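Local coordinates for protein putative glucoamylase (Bacteroides caccae ATCC 43185, PDB 4QT9) that is probably a glycoside hydrolase of the glucoamylase type, built on an alpha/alpha toroid and expected to release glucose from the ends of glucan chains, at residues Thr27-Glu38 against Val369-Asp377. Numbering follows the deposited sequence.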
ATOM      1  N   THR A  27     -20.190  -6.153   2.304  1.00 32.50           N
ATOM      2  CA  THR A  27     -20.518  -5.440   1.056  1.00 31.15           C
ATOM      3  C   THR A  27     -19.314  -4.624   0.537  1.00 32.32           C
ATOM      4  O   THR A  27     -19.006  -4.714  -0.648  1.00 31.74           O
ATOM      5  CB  THR A  27     -21.733  -4.516   1.273  1.00 37.74           C
ATOM      6  OG1 THR A  27     -22.811  -5.300   1.771  1.00 45.34           O
ATOM      7  CG2 THR A  27     -22.152  -3.774   0.003  1.00 29.54           C
ATOM      8  N   VAL A  28     -18.663  -3.817   1.412  1.00 27.33           N
ATOM      9  CA  VAL A  28     -17.520  -2.974   1.023  1.00 26.02           C
ATOM     10  C   VAL A  28     -16.382  -3.894   0.533  1.00 31.07           C
ATOM     11  O   VAL A  28     -15.798  -3.632  -0.524  1.00 31.73           O
ATOM     12  CB  VAL A  28     -17.076  -1.999   2.155  1.00 27.77           C
ATOM     13  CG1 VAL A  28     -15.777  -1.247   1.797  1.00 25.66           C
ATOM     14  CG2 VAL A  28     -18.201  -1.008   2.472  1.00 27.57           C
ATOM     15  N   GLN A  29     -16.142  -5.000   1.244  1.00 26.99           N
ATOM     16  CA  GLN A  29     -15.099  -5.964   0.880  1.00 26.42           C
ATOM     17  C   GLN A  29     -15.388  -6.624  -0.448  1.00 31.06           C
ATOM     18  O   GLN A  29     -14.507  -6.605  -1.305  1.00 30.55           O
ATOM     19  CB  GLN A  29     -14.922  -7.026   1.954  1.00 27.09           C
ATOM     20  CG  GLN A  29     -13.522  -7.113   2.480  1.00 42.16           C
ATOM     21  CD  GLN A  29     -13.402  -8.270   3.428  1.00 51.84           C
ATOM     22  OE1 GLN A  29     -14.236  -8.485   4.330  1.00 48.05           O
ATOM     23  NE2 GLN A  29     -12.390  -9.063   3.203  1.00 41.45           N
ATOM     24  N   ARG A  30     -16.613  -7.179  -0.633  1.00 30.00           N
ATOM     25  CA  ARG A  30     -16.985  -7.849  -1.882  0.50 30.01           C
ATOM     26  C   ARG A  30     -16.813  -6.926  -3.095  1.00 33.75           C
ATOM     27  O   ARG A  30     -16.223  -7.349  -4.091  1.00 33.15           O
ATOM     28  CB  ARG A  30     -18.417  -8.398  -1.826  0.50 30.83           C
ATOM     29  CG  ARG A  30     -18.461  -9.916  -1.936  0.50 39.48           C
ATOM     30  CD  ARG A  30     -19.353 -10.437  -3.049  0.50 40.42           C
ATOM     31  NE  ARG A  30     -19.163 -11.875  -3.279  0.50 39.52           N
ATOM     32  CZ  ARG A  30     -19.738 -12.846  -2.569  0.50 52.80           C
ATOM     33  NH1 ARG A  30     -20.538 -12.550  -1.552  0.50 41.12           N
ATOM     34  NH2 ARG A  30     -19.511 -14.118  -2.865  0.50 40.93           N
ATOM     35  N   ARG A  31     -17.274  -5.661  -3.004  1.00 30.16           N
ATOM     36  CA  ARG A  31     -17.166  -4.727  -4.127  1.00 29.25           C
ATOM     37  C   ARG A  31     -15.728  -4.280  -4.393  1.00 32.20           C
ATOM     38  O   ARG A  31     -15.344  -4.197  -5.554  1.00 32.80           O
ATOM     39  CB  ARG A  31     -18.079  -3.521  -3.931  1.00 28.58           C
ATOM     40  CG  ARG A  31     -19.534  -3.881  -4.168  1.00 31.74           C
ATOM     41  CD  ARG A  31     -20.275  -2.679  -4.643  1.00 37.31           C
ATOM     42  NE  ARG A  31     -21.711  -2.864  -4.497  1.00 48.58           N
ATOM     43  CZ  ARG A  31     -22.616  -1.963  -4.851  1.00 58.61           C
ATOM     44  NH1 ARG A  31     -22.240  -0.805  -5.392  1.00 34.05           N
ATOM     45  NH2 ARG A  31     -23.905  -2.210  -4.674  1.00 48.59           N
ATOM     46  N   THR A  32     -14.947  -3.991  -3.348  1.00 27.07           N
ATOM     47  CA  THR A  32     -13.545  -3.553  -3.492  1.00 26.59           C
ATOM     48  C   THR A  32     -12.725  -4.661  -4.142  1.00 29.26           C
ATOM     49  O   THR A  32     -11.897  -4.382  -5.009  1.00 29.78           O
ATOM     50  CB  THR A  32     -12.971  -3.111  -2.139  1.00 30.27           C
ATOM     51  OG1 THR A  32     -13.872  -2.157  -1.595  1.00 27.70           O
ATOM     52  CG2 THR A  32     -11.601  -2.461  -2.271  1.00 31.13           C
ATOM     53  N   PHE A  33     -13.010  -5.916  -3.767  1.00 26.03           N
ATOM     54  CA  PHE A  33     -12.409  -7.117  -4.350  1.00 26.60           C
ATOM     55  C   PHE A  33     -12.649  -7.133  -5.873  1.00 32.46           C
ATOM     56  O   PHE A  33     -11.740  -7.472  -6.621  1.00 31.33           O
ATOM     57  CB  PHE A  33     -13.012  -8.386  -3.698  1.00 28.59           C
ATOM     58  CG  PHE A  33     -12.766  -9.678  -4.456  1.00 30.30           C
ATOM     59  CD1 PHE A  33     -11.550 -10.348  -4.346  1.00 31.64           C
ATOM     60  CD2 PHE A  33     -13.760 -10.236  -5.257  1.00 31.77           C
ATOM     61  CE1 PHE A  33     -11.328 -11.544  -5.043  1.00 32.58           C
ATOM     62  CE2 PHE A  33     -13.537 -11.431  -5.949  1.00 34.01           C
ATOM     63  CZ  PHE A  33     -12.319 -12.072  -5.848  1.00 32.14           C
ATOM     64  N   LEU A  34     -13.869  -6.720  -6.325  1.00 30.30           N
ATOM     65  CA  LEU A  34     -14.199  -6.720  -7.757  1.00 30.12           C
ATOM     66  C   LEU A  34     -13.297  -5.766  -8.581  1.00 33.12           C
ATOM     67  O   LEU A  34     -13.099  -6.064  -9.768  1.00 32.63           O
ATOM     68  CB  LEU A  34     -15.673  -6.424  -8.023  1.00 31.21           C
ATOM     69  CG  LEU A  34     -16.690  -7.430  -7.494  1.00 36.65           C
ATOM     70  CD1 LEU A  34     -18.069  -7.061  -7.953  1.00 36.76           C
ATOM     71  CD2 LEU A  34     -16.374  -8.842  -7.912  1.00 39.60           C
ATOM     72  N   TYR A  35     -12.681  -4.692  -7.952  1.00 27.23           N
ATOM     73  CA  TYR A  35     -11.708  -3.822  -8.654  1.00 25.86           C
ATOM     74  C   TYR A  35     -10.582  -4.701  -9.186  1.00 28.07           C
ATOM     75  O   TYR A  35     -10.093  -4.505 -10.292  1.00 28.56           O
ATOM     76  CB  TYR A  35     -11.099  -2.686  -7.729  1.00 25.67           C
ATOM     77  CG  TYR A  35     -10.052  -1.798  -8.416  1.00 26.48           C
ATOM     78  CD1 TYR A  35      -8.726  -2.206  -8.530  1.00 29.08           C
ATOM     79  CD2 TYR A  35     -10.416  -0.614  -9.056  1.00 26.17           C
ATOM     80  CE1 TYR A  35      -7.791  -1.469  -9.272  1.00 30.23           C
ATOM     81  CE2 TYR A  35      -9.464   0.183  -9.710  1.00 24.77           C
ATOM     82  CZ  TYR A  35      -8.158  -0.254  -9.831  1.00 35.84           C
ATOM     83  OH  TYR A  35      -7.228   0.495 -10.533  1.00 34.14           O
ATOM     84  N   PHE A  36     -10.109  -5.614  -8.346  1.00 23.87           N
ATOM     85  CA  PHE A  36      -8.945  -6.437  -8.673  1.00 22.30           C
ATOM     86  C   PHE A  36      -9.328  -7.716  -9.411  1.00 27.95           C
ATOM     87  O   PHE A  36      -8.525  -8.201 -10.206  1.00 28.12           O
ATOM     88  CB  PHE A  36      -8.155  -6.735  -7.405  1.00 22.79           C
ATOM     89  CG  PHE A  36      -7.647  -5.455  -6.780  1.00 22.09           C
ATOM     90  CD1 PHE A  36      -6.597  -4.746  -7.364  1.00 23.04           C
ATOM     91  CD2 PHE A  36      -8.266  -4.917  -5.654  1.00 22.68           C
ATOM     92  CE1 PHE A  36      -6.157  -3.535  -6.809  1.00 23.37           C
ATOM     93  CE2 PHE A  36      -7.822  -3.709  -5.102  1.00 23.42           C
ATOM     94  CZ  PHE A  36      -6.776  -3.028  -5.688  1.00 20.95           C
ATOM     95  N   TRP A  37     -10.550  -8.222  -9.196  1.00 25.82           N
ATOM     96  CA  TRP A  37     -11.019  -9.417  -9.873  1.00 26.83           C
ATOM     97  C   TRP A  37     -11.506  -9.084 -11.286  1.00 32.89           C
ATOM     98  O   TRP A  37     -10.931  -9.581 -12.258  1.00 34.11           O
ATOM     99  CB  TRP A  37     -12.107 -10.153  -9.067  1.00 26.17           C
ATOM    100  CG  TRP A  37     -12.344 -11.529  -9.610  1.00 29.09           C
ATOM    101  CD1 TRP A  37     -13.364 -11.923 -10.427  1.00 32.79           C
ATOM    102  CD2 TRP A  37     -11.415 -12.619  -9.578  1.00 29.19           C
ATOM    103  NE1 TRP A  37     -13.168 -13.219 -10.834  1.00 32.58           N
ATOM    104  CE2 TRP A  37     -11.973 -13.667 -10.338  1.00 33.29           C
ATOM    105  CE3 TRP A  37     -10.159 -12.815  -8.964  1.00 30.32           C
ATOM    106  CZ2 TRP A  37     -11.341 -14.909 -10.475  1.00 33.40           C
ATOM    107  CZ3 TRP A  37      -9.526 -14.038  -9.115  1.00 31.41           C
ATOM    108  CH2 TRP A  37     -10.121 -15.074  -9.847  1.00 32.53           C
ATOM    109  N   GLU A  38     -12.563  -8.252 -11.395  1.00 30.05           N
ATOM    110  CA  GLU A  38     -13.199  -7.864 -12.654  1.00 29.31           C
ATOM    111  C   GLU A  38     -12.475  -6.709 -13.341  1.00 33.42           C
ATOM    112  O   GLU A  38     -12.437  -6.699 -14.563  1.00 34.87           O
ATOM    113  CB  GLU A  38     -14.671  -7.497 -12.427  1.00 30.52           C
ATOM    114  CG  GLU A  38     -15.488  -8.683 -11.931  1.00 43.82           C
ATOM    115  CD  GLU A  38     -16.992  -8.530 -11.777  1.00 63.79           C
ATOM    116  OE1 GLU A  38     -17.486  -7.380 -11.709  1.00 44.11           O
ATOM    117  OE2 GLU A  38     -17.675  -9.578 -11.686  1.00 63.97           O
ATOM    118  N   VAL A 369     -20.869   8.085  -4.256  1.00 26.35           N
ATOM    119  CA  VAL A 369     -19.520   7.780  -3.705  1.00 27.17           C
ATOM    120  C   VAL A 369     -19.264   6.253  -3.659  1.00 31.90           C
ATOM    121  O   VAL A 369     -18.111   5.842  -3.762  1.00 30.11           O
ATOM    122  CB  VAL A 369     -19.176   8.434  -2.338  1.00 32.08           C
ATOM    123  CG1 VAL A 369     -19.159   9.959  -2.423  1.00 32.18           C
ATOM    124  CG2 VAL A 369     -20.096   7.946  -1.226  1.00 32.51           C
ATOM    125  N   PHE A 370     -20.327   5.422  -3.528  1.00 30.41           N
ATOM    126  CA  PHE A 370     -20.161   3.977  -3.467  1.00 30.43           C
ATOM    127  C   PHE A 370     -20.548   3.358  -4.815  1.00 33.41           C
ATOM    128  O   PHE A 370     -21.728   3.167  -5.094  1.00 34.02           O
ATOM    129  CB  PHE A 370     -20.959   3.375  -2.290  1.00 31.89           C
ATOM    130  CG  PHE A 370     -20.640   1.919  -2.009  1.00 32.36           C
ATOM    131  CD1 PHE A 370     -19.369   1.535  -1.590  1.00 31.53           C
ATOM    132  CD2 PHE A 370     -21.621   0.940  -2.132  1.00 35.37           C
ATOM    133  CE1 PHE A 370     -19.078   0.202  -1.315  1.00 32.87           C
ATOM    134  CE2 PHE A 370     -21.328  -0.402  -1.860  1.00 37.96           C
ATOM    135  CZ  PHE A 370     -20.055  -0.756  -1.443  1.00 34.49           C
ATOM    136  N   GLY A 371     -19.550   3.113  -5.656  1.00 29.20           N
ATOM    137  CA  GLY A 371     -19.768   2.583  -7.001  1.00 29.32           C
ATOM    138  C   GLY A 371     -19.665   1.077  -7.166  1.00 35.10           C
ATOM    139  O   GLY A 371     -19.697   0.343  -6.172  1.00 33.36           O
ATOM    140  N   PRO A 372     -19.535   0.585  -8.431  1.00 33.78           N
ATOM    141  CA  PRO A 372     -19.494  -0.875  -8.654  1.00 34.32           C
ATOM    142  C   PRO A 372     -18.299  -1.594  -8.019  1.00 35.06           C
ATOM    143  O   PRO A 372     -18.478  -2.716  -7.561  1.00 33.94           O
ATOM    144  CB  PRO A 372     -19.459  -1.010 -10.188  1.00 36.81           C
ATOM    145  CG  PRO A 372     -19.013   0.325 -10.685  1.00 41.21           C
ATOM    146  CD  PRO A 372     -19.531   1.324  -9.710  1.00 35.94           C
ATOM    147  N   PHE A 373     -17.105  -0.955  -7.963  1.00 31.10           N
ATOM    148  CA  PHE A 373     -15.888  -1.543  -7.382  1.00 29.52           C
ATOM    149  C   PHE A 373     -15.544  -0.951  -5.989  1.00 31.60           C
ATOM    150  O   PHE A 373     -14.376  -0.917  -5.598  1.00 30.69           O
ATOM    151  CB  PHE A 373     -14.689  -1.379  -8.343  1.00 30.73           C
ATOM    152  CG  PHE A 373     -14.802  -2.088  -9.676  1.00 32.42           C
ATOM    153  CD1 PHE A 373     -15.709  -3.130  -9.858  1.00 34.65           C
ATOM    154  CD2 PHE A 373     -13.974  -1.742 -10.735  1.00 34.21           C
ATOM    155  CE1 PHE A 373     -15.806  -3.790 -11.077  1.00 36.03           C
ATOM    156  CE2 PHE A 373     -14.070  -2.404 -11.956  1.00 36.89           C
ATOM    157  CZ  PHE A 373     -14.986  -3.424 -12.118  1.00 35.63           C
ATOM    158  N   GLY A 374     -16.579  -0.546  -5.256  1.00 28.33           N
ATOM    159  CA  GLY A 374     -16.477   0.041  -3.926  1.00 26.86           C
ATOM    160  C   GLY A 374     -16.493   1.558  -3.957  1.00 29.12           C
ATOM    161  O   GLY A 374     -16.956   2.176  -4.926  1.00 28.78           O
ATOM    162  N   PHE A 375     -16.001   2.171  -2.883  1.00 22.81           N
ATOM    163  CA  PHE A 375     -15.943   3.619  -2.783  1.00 21.81           C
ATOM    164  C   PHE A 375     -15.033   4.207  -3.830  1.00 24.63           C
ATOM    165  O   PHE A 375     -13.934   3.695  -4.058  1.00 22.22           O
ATOM    166  CB  PHE A 375     -15.463   4.058  -1.385  1.00 23.53           C
ATOM    167  CG  PHE A 375     -16.446   3.695  -0.301  1.00 25.93           C
ATOM    168  CD1 PHE A 375     -17.638   4.400  -0.157  1.00 29.35           C
ATOM    169  CD2 PHE A 375     -16.218   2.599   0.528  1.00 27.55           C
ATOM    170  CE1 PHE A 375     -18.582   4.018   0.797  1.00 30.67           C
ATOM    171  CE2 PHE A 375     -17.135   2.258   1.523  1.00 30.84           C
ATOM    172  CZ  PHE A 375     -18.303   2.981   1.662  1.00 29.84           C
ATOM    173  N   TYR A 376     -15.492   5.290  -4.458  1.00 22.41           N
ATOM    174  CA  TYR A 376     -14.706   6.030  -5.436  1.00 21.56           C
ATOM    175  C   TYR A 376     -13.514   6.682  -4.730  1.00 23.96           C
ATOM    176  O   TYR A 376     -13.473   6.743  -3.491  1.00 23.13           O
ATOM    177  CB  TYR A 376     -15.578   7.047  -6.170  1.00 22.06           C
ATOM    178  CG  TYR A 376     -16.606   6.396  -7.066  1.00 25.15           C
ATOM    179  CD1 TYR A 376     -16.220   5.538  -8.100  1.00 25.95           C
ATOM    180  CD2 TYR A 376     -17.957   6.726  -6.965  1.00 27.47           C
ATOM    181  CE1 TYR A 376     -17.157   4.973  -8.960  1.00 26.38           C
ATOM    182  CE2 TYR A 376     -18.908   6.156  -7.819  1.00 28.46           C
ATOM    183  CZ  TYR A 376     -18.499   5.293  -8.819  1.00 31.28           C
ATOM    184  OH  TYR A 376     -19.421   4.746  -9.666  1.00 27.29           O
ATOM    185  N   ASP A 377     -12.506   7.083  -5.511  1.00 21.62           N
ATOM    186  CA  ASP A 377     -11.208   7.557  -4.992  1.00 20.36           C
ATOM    187  C   ASP A 377     -11.260   8.764  -4.022  1.00 22.70           C
ATOM    188  O   ASP A 377     -10.606   8.765  -2.968  1.00 20.44           O
ATOM    189  CB  ASP A 377     -10.303   7.943  -6.152  1.00 20.98           C
ATOM    190  CG  ASP A 377      -8.883   7.973  -5.708  1.00 26.33           C
ATOM    191  OD1 ASP A 377      -8.444   6.983  -5.098  1.00 25.45           O
ATOM    192  OD2 ASP A 377      -8.215   9.014  -5.920  1.00 30.15           O
TER
HETATM  193  O   HOH W   1     -13.761   0.452  -1.362  1.00 21.96           O
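Arg-31 runs from the turn of the 370-375 hairpin back along strand 370-371. Its NH1 donates to Gly-371 O at 2.9 Å, with an N-H...O angle of 158°. The acceptor lies in the guanidinium plane, but NH1 stands well above the Gly-371 carbonyl plane. Phe-370 CE2 lies over one guanidinium face, away from its centre, and the two planes are 24° apart. The Arg-31 chain is extended from CG to NE, with Arg-31 CD 3.4 Å from Pro-372 O, and so carries the guanidinium to the Phe-370 ring. Shortening this residue to an alanine is likely to cost Gly-371 O its Arg-31 donor and the Phe-370 ring its guanidinium neighbour.

Phe-373 packs against the next turn of the helix. Tyr-35 CA makes a CH-pi contact over its face, 4.0 Å from the centroid. Leu-34 CB touches CD1, and Glu-38 OE1 lies at the ring edge. With CG anti to its carbonyl carbon (chi1 -63°), Phe-373 turns its ring along the helix toward Glu-38. At the other end, Val-28 CG2 reaches Phe-375 CE2 at 3.6 Å and also touches Phe-370.

Backbones come close at Gly-374, where a side chain would clash with Thr-32 OG1. That hydroxyl donates to Val-28 O at 2.7 Å. It also accepts from a water, which in turn takes the Phe-375 N-H and so bridges helix and hairpin.

A type I turn from Gly-371 to Gly-374 closes the two-stranded antiparallel hairpin. Tyr-390 OH, from strand 389-391, bonds to Phe-373 N and Gly-374 O. The contact joins this hairpin to helix 21-37 of the alpha/alpha-toroid protein, which also meets helices 67-83 and 392-406.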